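Local coordinates for glutamyl endopeptidase (Staphylococcus epidermidis, PDB 6PYM), which hydrolyses peptide bonds preferentially on the carbonyl side of glutamate and aspartate, as a secreted serine protease of the V8-like S1B family, at residues 41-46 and 105-110; 81-86 and 98-103; 3-8 and 159-164; 124-129 and 147-152; 130-135 and 172-177. The protein carries 1 engineered substitution. All coordinates share one frame; numbering follows the deposited sequence.

How the contacts relate
The contacts spread over the two halves of a chymotrypsin-like fold. Contacts 1 and 2, with centres 9 Å apart, adjoin in the closed six-stranded barrel, where strands 45-48 and 95-99 are neighbours. Contacts 3, 4 and 5 have centres 11 to 12 Å apart in the second sheet; contacts 4 and 5 share strand 128-133. The two groups are at least 20 Å apart, centre to centre. Along the chain contact 2 nests inside contact 1, while contact 3, opened near the N-terminus, encloses contacts 1, 2 and 4 and crosses contact 5. The N-terminal segment is thereby tied to residues some 150 positions later in the sequence.

Contact 1: residues 41-46 and 105-110; sequences VGENEI and NQHIGQ
Glu43, Ile108 and His107 carry this contact, in which the type I turn from Gly42 to Glu45 meets the start of a short helix. Glu43 O accepts a hydrogen bond from Gly109 N at 2.9 Å, the donor standing well above the carbonyl plane. Having no side chain, Gly109 can bring its CA to 4.0 Å from Glu43 CA. The Glu43 side chain bends at chi2 (82°), which brings CD beside His107 CB and Gln110 CG, and OE1 accepts from a water that also reaches Gly109 O weakly. His107, the N-cap residue, turns its ring edge to Asn44: His107 ND1 donates to Asn44 OD1 at 2.6 Å, in the ring plane and on an amide lone pair, although ring and amide planes stand 66° apart. An imidazole suits this place because it offers a directional donor beside an amide oxygen. Ile108 supplies the apolar part. Its CG2 lies 3.5 Å from Glu43 O, and its CD1 meets Ile46 CG2 at 4.1 Å, the two side chains crossing at about a right angle. Ile108 also packs on Val40 of strand 34-42, Val65 and Pro67 of strand 64-67 and Val99 of strand 95-99, seating helix 108-111 against the barrel.

Contact 2: residues 81-86 and 98-103; sequences VGQEII and RVSPNE
Gly82 and Val99 face each other as an antiparallel non-hydrogen-bonded pair, and Glu84 and Arg98 as a hydrogen-bonded one, the register slipping by one residue between them. This is a classic beta bulge: Arg98 O accepts from both Gln83 N, at 2.7 Å, and Glu84 N, at 3.1 Å. Ser100 N donates to Val81 O, and Arg98 N to Glu84 O. Next to the bulge the long side chains of Gln83 and Arg98 run side by side in the same direction, with Gln83 OE1 3.6 Å from Arg98 CD. Glu84 also runs beside Arg98; its extended chain (chi2 180°) carries the carboxylate to the guanidinium edge. There Glu84 OE1 forms a salt bridge with Arg98 NH1 at 3.0 Å, though the hydrogen bond within it is weak and the planes are 67° apart. Ile86 puts CD1 over one face of the guanidinium, 3.6 Å from Arg98 NH1. Ser100 OG, small enough to sit beside Gln83 CB, is hydrogen-bonded to Arg61 NH1. Arginine suits its position because its several N-H groups can serve different acids: NE pairs with Glu45 while NH1 meets Glu84. The two carboxylates would be expected to stabilise its positive charge, tying this hairpin electrostatically to strand 45-48.

Contact 3: residues 3-8 and 159-164; sequences LPNNNR and RYDLST
Asn5 and Leu162 bring together two stretches of backbone that are irregular at this point, their CA atoms 5.5 Å apart, and the side chains do most of the joining. Ser163 is central. Its OG accepts from Leu3 N at 2.9 Å, in an almost straight bond (176°), and donates to Asn5 O at 2.7 Å. With OG anti to the carbonyl carbon (chi1 -69°), the hydroxyl is placed between these two backbone groups, and serine, a short donor and acceptor in one, suits the spot. Asn6 flanks it, its CB 3.4 Å from Ser163 OG. Asn5 uses its amide nitrogen: ND2 gives one bond to Val147 O and another to Asp161 OD1 at 3.2 Å. Asp161 OD1 lies in the plane of the Asn5 amide, yet is met from above its own carboxylate plane, and it also accepts from Lys149 N. Leu3 contributes a branched apolar end, CD1 resting 3.6 Å from Asp161 O. A water links Asn5 N to Asp161 O. Arg8 is held by Asn6 OD1 through NE and by Asp137 in a salt bridge. The mature N-terminus is thus docked on the second half of the protease, where Val1 N lies in a weak bond to Thr164 OG1, consistent with a part in activation of a zymogen-derived S1B enzyme.

Contact 4: residues 124-129 and 147-152; sequences RINENI and VGKVVY
Lys149 lies alongside Asn126 and Asn128, all three side chains pointing the same way from the paired backbones. The lysine chain runs extended to CE and bends only at chi4 (-71°), which turns NZ back over the turn. There Lys149 NZ donates to three oxygens: Asn128 OD1 at 2.8 Å, approached from above the amide plane; Asn126 O at 3.0 Å; and, weakly, Asn126 OD1 at 3.4 Å. Lysine suits this edge because a flexible chain can bring several N-H groups to acceptors that asparagines and a turn carbonyl offer together. A water adds a further donor to Asn128 OD1. Apolar contacts gather round Val150. Val150 CG2 lies 3.8 Å from Ile129 CG2, the two side chains crossing at about a right angle, while Val150 CG1 meets Ile125 CG2 at 4.2 Å. Ile125 also lays CG2 over the backbone, 3.7 Å from Tyr152 N. Asn126 takes the third place of a type II turn from Arg124 to Glu127, with the positive phi that asparagine accepts readily. From there its N donates to Val150 O, and Val150 N to Glu127 O, before the regular pairing of Asn128 with Lys149 and of Ile129 with Gly148 takes over. This is the open end of an antiparallel beta hairpin, strands 128-133 and 143-154, a building block of the C-terminal half in chymotrypsin-like proteases.

Contact 5: residues 130-135 and 172-177; sequences TVTGYP and PVFNGK
Phe174 and Thr130 form an antiparallel hydrogen-bonded pair: Phe174 N donates to Thr130 O at 2.8 Å, and Thr130 N returns a bond to Phe174 O. From this anchor the Phe174 side chain can be followed outward. Its CB sits 3.5 Å from Thr130 OG1, the hydroxyl that also exchanges a hydrogen bond with a water tied to Asn175 O. The first torsion sets CG anti to the carbonyl carbon (chi1 -71°), and the ring then passes Thr130 with its edge: Phe174 CD2 is 4.1 Å from Thr130 OG1. One atom further, CE2 lies 4.2 Å from Thr132 CB, again near the ring plane, so that both threonines line one rim. Beyond these the aromatic ring leaves segment 130-135, packs on Val22 and Val180 and meets His18 edge-to-face. A flat ring suits this position, since its narrow edge can slide past two beta-branched residues. On the opposite face of the sheet Val131 CG2 touches Val173 CG2 at 3.9 Å, a pair of short branched chains crossing obliquely. Pro172 ends the pairing: its O accepts from Thr132 N at 3.2 Å, but its nitrogen has no hydrogen to give, and CD instead abuts Thr132 O at 3.2 Å. Strand 172-174 is thus flanked by strand 128-133 on one side and strand 180-188 on the other. Strand 128-133 continues the sheet to strand 143-154, while strand 22-27 of the other half approaches Phe174 and Pro172.

Contact 1: residues 41-46 and 105-110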
# COMPACT_ATOMS: atom_id res chain seq x y z
N VAL A 41 2.09 5.67 6.47
CA VAL A 41 3.03 6.70 6.05
C VAL A 41 3.09 7.91 6.98
O VAL A 41 3.92 8.80 6.77
CB VAL A 41 2.79 7.17 4.60
CG1 VAL A 41 2.93 6.03 3.62
CG2 VAL A 41 1.43 7.84 4.46
N GLY A 42 2.21 7.97 7.97
CA GLY A 42 2.21 9.09 8.90
C GLY A 42 1.53 8.70 10.19
O GLY A 42 1.01 7.59 10.34
N GLU A 43 1.53 9.65 11.13
CA GLU A 43 1.04 9.39 12.48
C GLU A 43 -0.34 8.74 12.48
O GLU A 43 -0.61 7.85 13.29
CB GLU A 43 1.00 10.71 13.26
CG GLU A 43 0.55 10.54 14.70
CD GLU A 43 1.68 10.10 15.61
OE1 GLU A 43 2.77 9.75 15.11
OE2 GLU A 43 1.47 10.09 16.84
N ASN A 44 -1.24 9.20 11.60
CA ASN A 44 -2.60 8.68 11.54
C ASN A 44 -3.00 8.28 10.13
O ASN A 44 -4.20 8.27 9.82
CB ASN A 44 -3.61 9.71 12.08
CG ASN A 44 -3.35 10.07 13.52
OD1 ASN A 44 -3.54 9.25 14.42
ND2 ASN A 44 -2.91 11.31 13.75
N GLU A 45 -2.05 7.97 9.25
CA GLU A 45 -2.37 7.93 7.83
C GLU A 45 -1.77 6.72 7.13
O GLU A 45 -0.60 6.37 7.36
CB GLU A 45 -1.86 9.18 7.11
CG GLU A 45 -2.62 10.46 7.43
CD GLU A 45 -2.16 11.15 8.71
OE1 GLU A 45 -1.04 10.88 9.20
OE2 GLU A 45 -2.94 11.99 9.20
N ILE A 46 -2.56 6.14 6.24
CA ILE A 46 -2.09 5.16 5.27
C ILE A 46 -2.35 5.69 3.87
O ILE A 46 -3.20 6.56 3.66
CB ILE A 46 -2.73 3.76 5.44
CG1 ILE A 46 -4.21 3.76 5.03
CG2 ILE A 46 -2.58 3.26 6.87
CD1 ILE A 46 -4.77 2.37 4.78
N ASN A 105 -5.67 4.30 22.71
CA ASN A 105 -5.27 5.66 22.33
C ASN A 105 -3.90 5.71 21.67
O ASN A 105 -3.21 6.74 21.72
CB ASN A 105 -5.39 6.66 23.49
CG ASN A 105 -5.54 8.09 23.01
OD1 ASN A 105 -6.13 8.34 21.96
ND2 ASN A 105 -5.00 9.04 23.77
N GLN A 106 -3.48 4.62 21.03
CA GLN A 106 -2.25 4.62 20.25
C GLN A 106 -2.56 5.00 18.81
O GLN A 106 -3.60 4.62 18.27
CB GLN A 106 -1.61 3.23 20.26
CG GLN A 106 -1.29 2.69 21.63
CD GLN A 106 -0.89 1.23 21.57
OE1 GLN A 106 -1.62 0.39 21.03
NE2 GLN A 106 0.27 0.91 22.13
N HIS A 107 -1.66 5.76 18.20
CA HIS A 107 -1.81 6.14 16.81
C HIS A 107 -1.08 5.14 15.93
O HIS A 107 -0.10 4.52 16.34
CB HIS A 107 -1.26 7.54 16.60
CG HIS A 107 -1.94 8.57 17.45
ND1 HIS A 107 -2.99 9.33 16.99
CD2 HIS A 107 -1.73 8.95 18.73
CE1 HIS A 107 -3.40 10.14 17.96
NE2 HIS A 107 -2.65 9.93 19.02
N ILE A 108 -1.58 4.97 14.70
CA ILE A 108 -1.04 3.91 13.84
C ILE A 108 0.44 4.12 13.57
O ILE A 108 1.22 3.15 13.55
CB ILE A 108 -1.88 3.76 12.56
CG1 ILE A 108 -1.51 2.46 11.83
CG2 ILE A 108 -1.74 4.97 11.64
CD1 ILE A 108 -2.51 2.08 10.76
N GLY A 109 0.87 5.37 13.41
CA GLY A 109 2.27 5.66 13.16
C GLY A 109 3.15 5.64 14.38
O GLY A 109 4.35 5.93 14.27
N GLN A 110 2.58 5.32 15.54
CA GLN A 110 3.34 5.01 16.74
C GLN A 110 3.55 3.52 16.92
O GLN A 110 4.57 3.12 17.48
CB GLN A 110 2.59 5.54 17.98
CG GLN A 110 2.49 7.06 18.06
CD GLN A 110 1.64 7.54 19.24
OE1 GLN A 110 0.72 6.85 19.69
NE2 GLN A 110 1.96 8.73 19.74
O HOH W 1 4.87 8.62 16.39
O HOH W 2 -4.00 6.50 14.36

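Contact 2: residues 81-86 and 98-103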
# COMPACT_ATOMS: atom_id res chain seq x y z
N VAL A 81 -9.51 2.13 12.75
CA VAL A 81 -10.74 2.35 12.01
C VAL A 81 -10.63 3.63 11.19
O VAL A 81 -10.17 4.67 11.69
CB VAL A 81 -11.96 2.39 12.95
CG1 VAL A 81 -13.25 2.61 12.17
CG2 VAL A 81 -12.04 1.10 13.77
N GLY A 82 -11.08 3.57 9.94
CA GLY A 82 -11.07 4.74 9.09
C GLY A 82 -11.80 5.92 9.70
O GLY A 82 -12.85 5.76 10.32
N GLN A 83 -11.24 7.11 9.51
CA GLN A 83 -11.80 8.35 10.04
C GLN A 83 -12.09 9.36 8.96
O GLN A 83 -13.13 10.03 9.00
CB GLN A 83 -10.84 8.95 11.09
CG GLN A 83 -11.41 10.14 11.86
CD GLN A 83 -11.15 11.47 11.18
OE1 GLN A 83 -10.15 11.64 10.48
NE2 GLN A 83 -12.05 12.42 11.37
N GLU A 84 -11.21 9.51 7.97
CA GLU A 84 -11.42 10.47 6.89
C GLU A 84 -10.71 9.98 5.64
O GLU A 84 -9.54 9.56 5.70
CB GLU A 84 -10.88 11.85 7.29
CG GLU A 84 -11.16 12.94 6.26
CD GLU A 84 -10.62 14.29 6.69
OE1 GLU A 84 -9.75 14.34 7.58
OE2 GLU A 84 -11.08 15.31 6.13
N ILE A 85 -11.40 10.06 4.51
CA ILE A 85 -10.83 9.70 3.21
C ILE A 85 -10.42 10.98 2.50
O ILE A 85 -11.23 11.90 2.35
CB ILE A 85 -11.86 8.93 2.37
CG1 ILE A 85 -12.16 7.57 3.02
CG2 ILE A 85 -11.36 8.78 0.93
CD1 ILE A 85 -13.41 6.93 2.49
N ILE A 86 -9.16 11.04 2.07
CA ILE A 86 -8.63 12.19 1.35
C ILE A 86 -8.16 11.72 -0.03
O ILE A 86 -7.02 11.26 -0.17
CB ILE A 86 -7.47 12.84 2.12
CG1 ILE A 86 -7.85 13.13 3.57
CG2 ILE A 86 -7.04 14.12 1.43
CD1 ILE A 86 -6.67 13.47 4.45
N ARG A 98 -7.04 8.54 6.63
CA ARG A 98 -6.71 8.86 8.00
C ARG A 98 -7.52 7.94 8.90
O ARG A 98 -8.72 7.74 8.67
CB ARG A 98 -7.07 10.32 8.28
CG ARG A 98 -6.70 10.84 9.65
CD ARG A 98 -6.71 12.36 9.65
NE ARG A 98 -5.59 12.89 8.87
CZ ARG A 98 -5.66 13.94 8.06
NH1 ARG A 98 -6.80 14.58 7.89
NH2 ARG A 98 -4.58 14.33 7.40
N VAL A 99 -6.86 7.35 9.90
CA VAL A 99 -7.50 6.43 10.82
C VAL A 99 -7.50 7.02 12.22
O VAL A 99 -6.64 7.82 12.59
CB VAL A 99 -6.84 5.03 10.81
CG1 VAL A 99 -7.03 4.36 9.46
CG2 VAL A 99 -5.36 5.12 11.16
N SER A 100 -8.48 6.59 13.01
CA SER A 100 -8.56 6.97 14.41
C SER A 100 -7.50 6.23 15.22
O SER A 100 -7.00 5.18 14.79
CB SER A 100 -9.94 6.63 14.96
OG SER A 100 -10.95 7.38 14.31
N PRO A 101 -7.14 6.74 16.40
CA PRO A 101 -6.33 5.95 17.32
C PRO A 101 -7.07 4.69 17.72
O PRO A 101 -8.29 4.58 17.56
CB PRO A 101 -6.14 6.88 18.53
CG PRO A 101 -6.49 8.25 18.04
CD PRO A 101 -7.50 8.06 16.95
N ASN A 102 -6.33 3.72 18.26
CA ASN A 102 -6.95 2.46 18.65
C ASN A 102 -7.56 2.56 20.05
O ASN A 102 -7.61 3.63 20.66
CB ASN A 102 -5.97 1.30 18.49
CG ASN A 102 -4.82 1.33 19.50
OD1 ASN A 102 -4.82 2.12 20.45
ND2 ASN A 102 -3.84 0.47 19.28
N GLU A 103 -8.02 1.41 20.56
CA GLU A 103 -8.70 1.36 21.86
C GLU A 103 -7.77 1.71 23.02
O GLU A 103 -8.26 1.96 24.13
CB GLU A 103 -9.28 -0.04 22.08
CG GLU A 103 -8.24 -1.16 22.18
CD GLU A 103 -7.73 -1.63 20.83
OE1 GLU A 103 -6.90 -2.57 20.81
OE2 GLU A 103 -8.14 -1.08 19.79
O HOH W 3 -9.47 2.90 15.55

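Contact 3: residues 3-8 and 159-164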
# COMPACT_ATOMS: atom_id res chain seq x y z
N LEU A 3 1.51 -12.83 -14.25
CA LEU A 3 2.36 -12.69 -15.42
C LEU A 3 3.37 -13.83 -15.45
O LEU A 3 3.48 -14.58 -14.46
CB LEU A 3 3.06 -11.33 -15.37
CG LEU A 3 2.11 -10.13 -15.43
CD1 LEU A 3 2.86 -8.83 -15.19
CD2 LEU A 3 1.37 -10.07 -16.76
N PRO A 4 4.12 -14.00 -16.54
CA PRO A 4 5.13 -15.06 -16.56
C PRO A 4 6.10 -15.01 -15.39
O PRO A 4 6.51 -16.06 -14.88
CB PRO A 4 5.82 -14.86 -17.92
CG PRO A 4 4.72 -14.30 -18.78
CD PRO A 4 3.95 -13.37 -17.87
N ASN A 5 6.47 -13.80 -14.95
CA ASN A 5 7.20 -13.62 -13.70
C ASN A 5 6.20 -13.66 -12.55
O ASN A 5 5.48 -12.69 -12.31
CB ASN A 5 7.95 -12.30 -13.71
CG ASN A 5 8.62 -11.98 -12.38
OD1 ASN A 5 8.90 -12.88 -11.59
ND2 ASN A 5 8.87 -10.71 -12.13
N ASN A 6 6.15 -14.79 -11.85
CA ASN A 6 5.29 -14.96 -10.67
C ASN A 6 6.19 -15.48 -9.56
O ASN A 6 6.28 -16.69 -9.31
CB ASN A 6 4.14 -15.90 -10.97
CG ASN A 6 3.23 -16.08 -9.78
OD1 ASN A 6 3.29 -15.32 -8.81
ND2 ASN A 6 2.36 -17.09 -9.85
N ASN A 7 6.88 -14.55 -8.90
CA ASN A 7 7.89 -14.82 -7.89
C ASN A 7 7.39 -14.15 -6.61
O ASN A 7 7.65 -12.97 -6.37
CB ASN A 7 9.23 -14.25 -8.35
CG ASN A 7 10.35 -14.51 -7.38
OD1 ASN A 7 10.18 -15.21 -6.39
ND2 ASN A 7 11.52 -13.95 -7.68
N ARG A 8 6.64 -14.90 -5.81
CA ARG A 8 5.93 -14.37 -4.65
C ARG A 8 6.18 -15.25 -3.44
O ARG A 8 6.05 -16.48 -3.53
CB ARG A 8 4.43 -14.28 -4.93
CG ARG A 8 4.08 -13.42 -6.13
CD ARG A 8 2.58 -13.13 -6.19
NE ARG A 8 1.82 -14.33 -6.53
CZ ARG A 8 0.57 -14.57 -6.15
NH1 ARG A 8 -0.09 -13.71 -5.38
NH2 ARG A 8 -0.03 -15.69 -6.52
N ARG A 159 4.77 1.00 -14.16
CA ARG A 159 4.37 -0.37 -14.44
C ARG A 159 5.53 -1.32 -14.23
O ARG A 159 6.70 -0.94 -14.31
CB ARG A 159 3.88 -0.51 -15.89
CG ARG A 159 2.72 0.39 -16.23
CD ARG A 159 2.45 0.38 -17.72
NE ARG A 159 1.32 1.24 -18.04
CZ ARG A 159 0.99 1.62 -19.27
NH1 ARG A 159 1.71 1.22 -20.31
NH2 ARG A 159 -0.06 2.41 -19.46
N TYR A 160 5.18 -2.59 -13.99
CA TYR A 160 6.18 -3.60 -13.67
C TYR A 160 5.73 -4.97 -14.16
O TYR A 160 4.56 -5.19 -14.50
CB TYR A 160 6.51 -3.64 -12.16
CG TYR A 160 5.36 -3.23 -11.26
CD1 TYR A 160 4.29 -4.08 -11.01
CD2 TYR A 160 5.36 -1.98 -10.66
CE1 TYR A 160 3.25 -3.69 -10.18
CE2 TYR A 160 4.33 -1.58 -9.85
CZ TYR A 160 3.28 -2.43 -9.60
OH TYR A 160 2.27 -2.00 -8.78
N ASP A 161 6.69 -5.90 -14.19
CA ASP A 161 6.51 -7.23 -14.76
C ASP A 161 6.25 -8.31 -13.71
O ASP A 161 6.20 -9.50 -14.05
CB ASP A 161 7.69 -7.61 -15.66
CG ASP A 161 8.98 -7.89 -14.88
OD1 ASP A 161 8.99 -7.87 -13.64
OD2 ASP A 161 10.01 -8.14 -15.55
N LEU A 162 6.09 -7.93 -12.45
CA LEU A 162 5.84 -8.87 -11.37
C LEU A 162 4.34 -9.12 -11.21
O LEU A 162 3.51 -8.30 -11.59
CB LEU A 162 6.44 -8.33 -10.06
CG LEU A 162 6.00 -6.94 -9.60
CD1 LEU A 162 4.73 -7.00 -8.74
CD2 LEU A 162 7.13 -6.22 -8.87
N SER A 163 4.01 -10.28 -10.65
CA SER A 163 2.62 -10.71 -10.52
C SER A 163 1.95 -10.16 -9.26
O SER A 163 2.57 -10.01 -8.20
CB SER A 163 2.54 -12.23 -10.47
OG SER A 163 2.87 -12.82 -11.72
N THR A 164 0.64 -9.88 -9.38
CA THR A 164 -0.21 -9.48 -8.27
C THR A 164 -1.59 -10.09 -8.49
O THR A 164 -1.92 -10.51 -9.60
CB THR A 164 -0.36 -7.95 -8.20
OG1 THR A 164 -1.03 -7.48 -9.37
CG2 THR A 164 0.99 -7.25 -8.09
O HOH W 4 6.34 -11.11 -16.35
O HOH W 5 6.49 -11.69 -9.25

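Contact 4: residues 124-129 and 147-152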
# COMPACT_ATOMS: atom_id res chain seq x y z
N ARG A 124 14.17 4.27 -12.30
CA ARG A 124 14.34 4.08 -13.73
C ARG A 124 13.79 2.73 -14.15
O ARG A 124 13.69 1.80 -13.36
CB ARG A 124 15.82 4.14 -14.13
CG ARG A 124 16.40 5.52 -13.97
CD ARG A 124 17.88 5.60 -14.23
NE ARG A 124 18.30 6.98 -14.07
CZ ARG A 124 19.53 7.45 -14.30
NH1 ARG A 124 20.50 6.65 -14.70
NH2 ARG A 124 19.75 8.74 -14.12
N ILE A 125 13.45 2.62 -15.44
CA ILE A 125 13.04 1.32 -15.95
C ILE A 125 14.19 0.33 -15.80
O ILE A 125 15.37 0.71 -15.77
CB ILE A 125 12.49 1.38 -17.39
CG1 ILE A 125 13.59 1.78 -18.37
CG2 ILE A 125 11.27 2.31 -17.46
CD1 ILE A 125 13.16 1.70 -19.82
N ASN A 126 13.84 -0.94 -15.65
CA ASN A 126 14.73 -2.08 -15.43
C ASN A 126 15.16 -2.22 -13.97
O ASN A 126 15.85 -3.18 -13.62
CB ASN A 126 15.96 -2.09 -16.35
CG ASN A 126 16.65 -3.44 -16.41
OD1 ASN A 126 16.00 -4.48 -16.51
ND2 ASN A 126 17.98 -3.42 -16.34
N GLU A 127 14.77 -1.29 -13.10
CA GLU A 127 15.13 -1.37 -11.70
C GLU A 127 14.40 -2.52 -11.01
O GLU A 127 13.22 -2.78 -11.28
CB GLU A 127 14.76 -0.05 -11.05
CG GLU A 127 15.03 0.06 -9.59
CD GLU A 127 14.82 1.46 -9.08
OE1 GLU A 127 14.82 2.41 -9.91
OE2 GLU A 127 14.67 1.63 -7.86
N ASN A 128 15.09 -3.21 -10.11
CA ASN A 128 14.52 -4.31 -9.36
C ASN A 128 13.72 -3.78 -8.18
O ASN A 128 14.22 -2.97 -7.39
CB ASN A 128 15.63 -5.22 -8.84
CG ASN A 128 16.35 -5.95 -9.95
OD1 ASN A 128 15.74 -6.45 -10.89
ND2 ASN A 128 17.68 -6.02 -9.84
N ILE A 129 12.47 -4.24 -8.05
CA ILE A 129 11.54 -3.73 -7.05
C ILE A 129 10.75 -4.89 -6.46
O ILE A 129 10.82 -6.02 -6.92
CB ILE A 129 10.58 -2.69 -7.66
CG1 ILE A 129 9.81 -3.31 -8.83
CG2 ILE A 129 11.34 -1.43 -8.11
CD1 ILE A 129 8.53 -2.60 -9.18
N VAL A 147 8.33 -10.08 -6.57
CA VAL A 147 9.62 -9.58 -7.03
C VAL A 147 9.59 -9.39 -8.55
O VAL A 147 9.15 -10.28 -9.28
CB VAL A 147 10.73 -10.58 -6.65
CG1 VAL A 147 12.05 -10.21 -7.30
CG2 VAL A 147 10.87 -10.68 -5.13
N GLY A 148 10.11 -8.26 -9.02
CA GLY A 148 10.22 -8.05 -10.45
C GLY A 148 10.92 -6.74 -10.78
O GLY A 148 11.69 -6.22 -9.97
N LYS A 149 10.65 -6.23 -11.97
CA LYS A 149 11.33 -5.05 -12.49
C LYS A 149 10.34 -4.02 -13.02
O LYS A 149 9.27 -4.35 -13.53
CB LYS A 149 12.27 -5.43 -13.65
CG LYS A 149 13.49 -6.26 -13.25
CD LYS A 149 14.31 -6.63 -14.48
CE LYS A 149 15.68 -7.15 -14.10
NZ LYS A 149 16.55 -6.05 -13.59
N VAL A 150 10.76 -2.76 -12.94
CA VAL A 150 10.02 -1.66 -13.56
C VAL A 150 10.12 -1.77 -15.07
O VAL A 150 11.21 -1.96 -15.63
CB VAL A 150 10.60 -0.32 -13.09
CG1 VAL A 150 9.91 0.85 -13.79
CG2 VAL A 150 10.53 -0.19 -11.57
N VAL A 151 8.99 -1.62 -15.76
CA VAL A 151 8.98 -1.65 -17.22
C VAL A 151 8.53 -0.35 -17.87
O VAL A 151 8.71 -0.20 -19.08
CB VAL A 151 8.19 -2.85 -17.78
CG1 VAL A 151 8.75 -4.17 -17.25
CG2 VAL A 151 6.70 -2.71 -17.48
N TYR A 152 7.97 0.59 -17.11
CA TYR A 152 7.43 1.81 -17.69
C TYR A 152 7.29 2.84 -16.59
O TYR A 152 6.85 2.52 -15.48
CB TYR A 152 6.04 1.56 -18.30
CG TYR A 152 5.35 2.80 -18.84
CD1 TYR A 152 4.55 3.59 -18.03
CD2 TYR A 152 5.45 3.14 -20.18
CE1 TYR A 152 3.91 4.71 -18.52
CE2 TYR A 152 4.81 4.26 -20.69
CZ TYR A 152 4.05 5.04 -19.85
OH TYR A 152 3.41 6.15 -20.36
O HOH W 6 13.99 -8.44 -9.77

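Contact 5: residues 130-135 and 172-177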
# COMPACT_ATOMS: atom_id res chain seq x y z
N THR A 130 9.99 -4.58 -5.41
CA THR A 130 9.01 -5.50 -4.85
C THR A 130 7.67 -4.79 -4.69
O THR A 130 7.61 -3.57 -4.55
CB THR A 130 9.45 -6.05 -3.49
OG1 THR A 130 9.76 -4.97 -2.60
CG2 THR A 130 10.66 -6.96 -3.63
N VAL A 131 6.60 -5.58 -4.71
CA VAL A 131 5.27 -5.13 -4.34
C VAL A 131 4.80 -6.06 -3.23
O VAL A 131 4.76 -7.28 -3.43
CB VAL A 131 4.29 -5.12 -5.53
CG1 VAL A 131 2.87 -4.80 -5.07
CG2 VAL A 131 4.75 -4.08 -6.53
N THR A 132 4.45 -5.50 -2.08
CA THR A 132 4.20 -6.30 -0.89
C THR A 132 2.86 -5.92 -0.30
O THR A 132 2.57 -4.74 -0.10
CB THR A 132 5.36 -6.14 0.09
OG1 THR A 132 6.55 -6.58 -0.57
CG2 THR A 132 5.14 -6.98 1.36
N GLY A 133 2.03 -6.92 -0.04
CA GLY A 133 0.67 -6.68 0.39
C GLY A 133 -0.08 -7.98 0.55
O GLY A 133 0.53 -9.00 0.88
N TYR A 134 -1.38 -7.95 0.29
CA TYR A 134 -2.31 -9.00 0.74
C TYR A 134 -3.10 -9.56 -0.43
O TYR A 134 -4.29 -9.25 -0.60
CB TYR A 134 -3.20 -8.45 1.86
CG TYR A 134 -2.40 -8.14 3.11
CD1 TYR A 134 -2.17 -9.14 4.04
CD2 TYR A 134 -1.82 -6.89 3.31
CE1 TYR A 134 -1.41 -8.90 5.16
CE2 TYR A 134 -1.06 -6.64 4.44
CZ TYR A 134 -0.87 -7.65 5.36
OH TYR A 134 -0.11 -7.38 6.49
N PRO A 135 -2.48 -10.41 -1.26
CA PRO A 135 -3.19 -10.99 -2.41
C PRO A 135 -4.31 -11.93 -1.98
O PRO A 135 -4.14 -12.77 -1.09
CB PRO A 135 -2.09 -11.75 -3.15
CG PRO A 135 -1.07 -12.07 -2.09
CD PRO A 135 -1.09 -10.86 -1.19
N PRO A 172 2.19 -1.15 -1.25
CA PRO A 172 3.38 -0.35 -1.57
C PRO A 172 4.28 -1.06 -2.56
O PRO A 172 4.47 -2.29 -2.52
CB PRO A 172 4.07 -0.19 -0.21
CG PRO A 172 3.60 -1.35 0.59
CD PRO A 172 2.17 -1.57 0.17
N VAL A 173 4.86 -0.27 -3.45
CA VAL A 173 5.92 -0.67 -4.36
C VAL A 173 7.22 -0.17 -3.75
O VAL A 173 7.38 1.04 -3.55
CB VAL A 173 5.73 -0.04 -5.75
CG1 VAL A 173 6.75 -0.60 -6.74
CG2 VAL A 173 4.30 -0.21 -6.25
N PHE A 174 8.13 -1.08 -3.42
CA PHE A 174 9.37 -0.73 -2.74
C PHE A 174 10.55 -0.84 -3.70
O PHE A 174 10.66 -1.82 -4.46
CB PHE A 174 9.65 -1.67 -1.57
CG PHE A 174 8.73 -1.49 -0.39
CD1 PHE A 174 8.86 -0.41 0.47
CD2 PHE A 174 7.76 -2.44 -0.10
CE1 PHE A 174 8.03 -0.27 1.57
CE2 PHE A 174 6.92 -2.30 1.00
CZ PHE A 174 7.06 -1.22 1.84
N ASN A 175 11.46 0.13 -3.64
CA ASN A 175 12.75 -0.01 -4.30
C ASN A 175 13.72 -0.83 -3.43
O ASN A 175 13.36 -1.34 -2.36
CB ASN A 175 13.32 1.34 -4.72
CG ASN A 175 13.65 2.25 -3.54
OD1 ASN A 175 13.78 1.79 -2.40
ND2 ASN A 175 13.81 3.54 -3.82
N GLY A 176 14.96 -0.95 -3.90
CA GLY A 176 15.97 -1.73 -3.20
C GLY A 176 16.37 -1.14 -1.86
O GLY A 176 16.89 -1.87 -1.01
N LYS A 177 16.16 0.16 -1.67
CA LYS A 177 16.37 0.81 -0.38
C LYS A 177 15.16 0.70 0.54
O LYS A 177 15.15 1.32 1.61
CB LYS A 177 16.73 2.28 -0.59
CG LYS A 177 18.06 2.51 -1.31
CD LYS A 177 18.27 4.00 -1.57
CE LYS A 177 19.58 4.25 -2.31
NZ LYS A 177 19.75 5.69 -2.63
O HOH W 7 12.36 -4.04 -2.75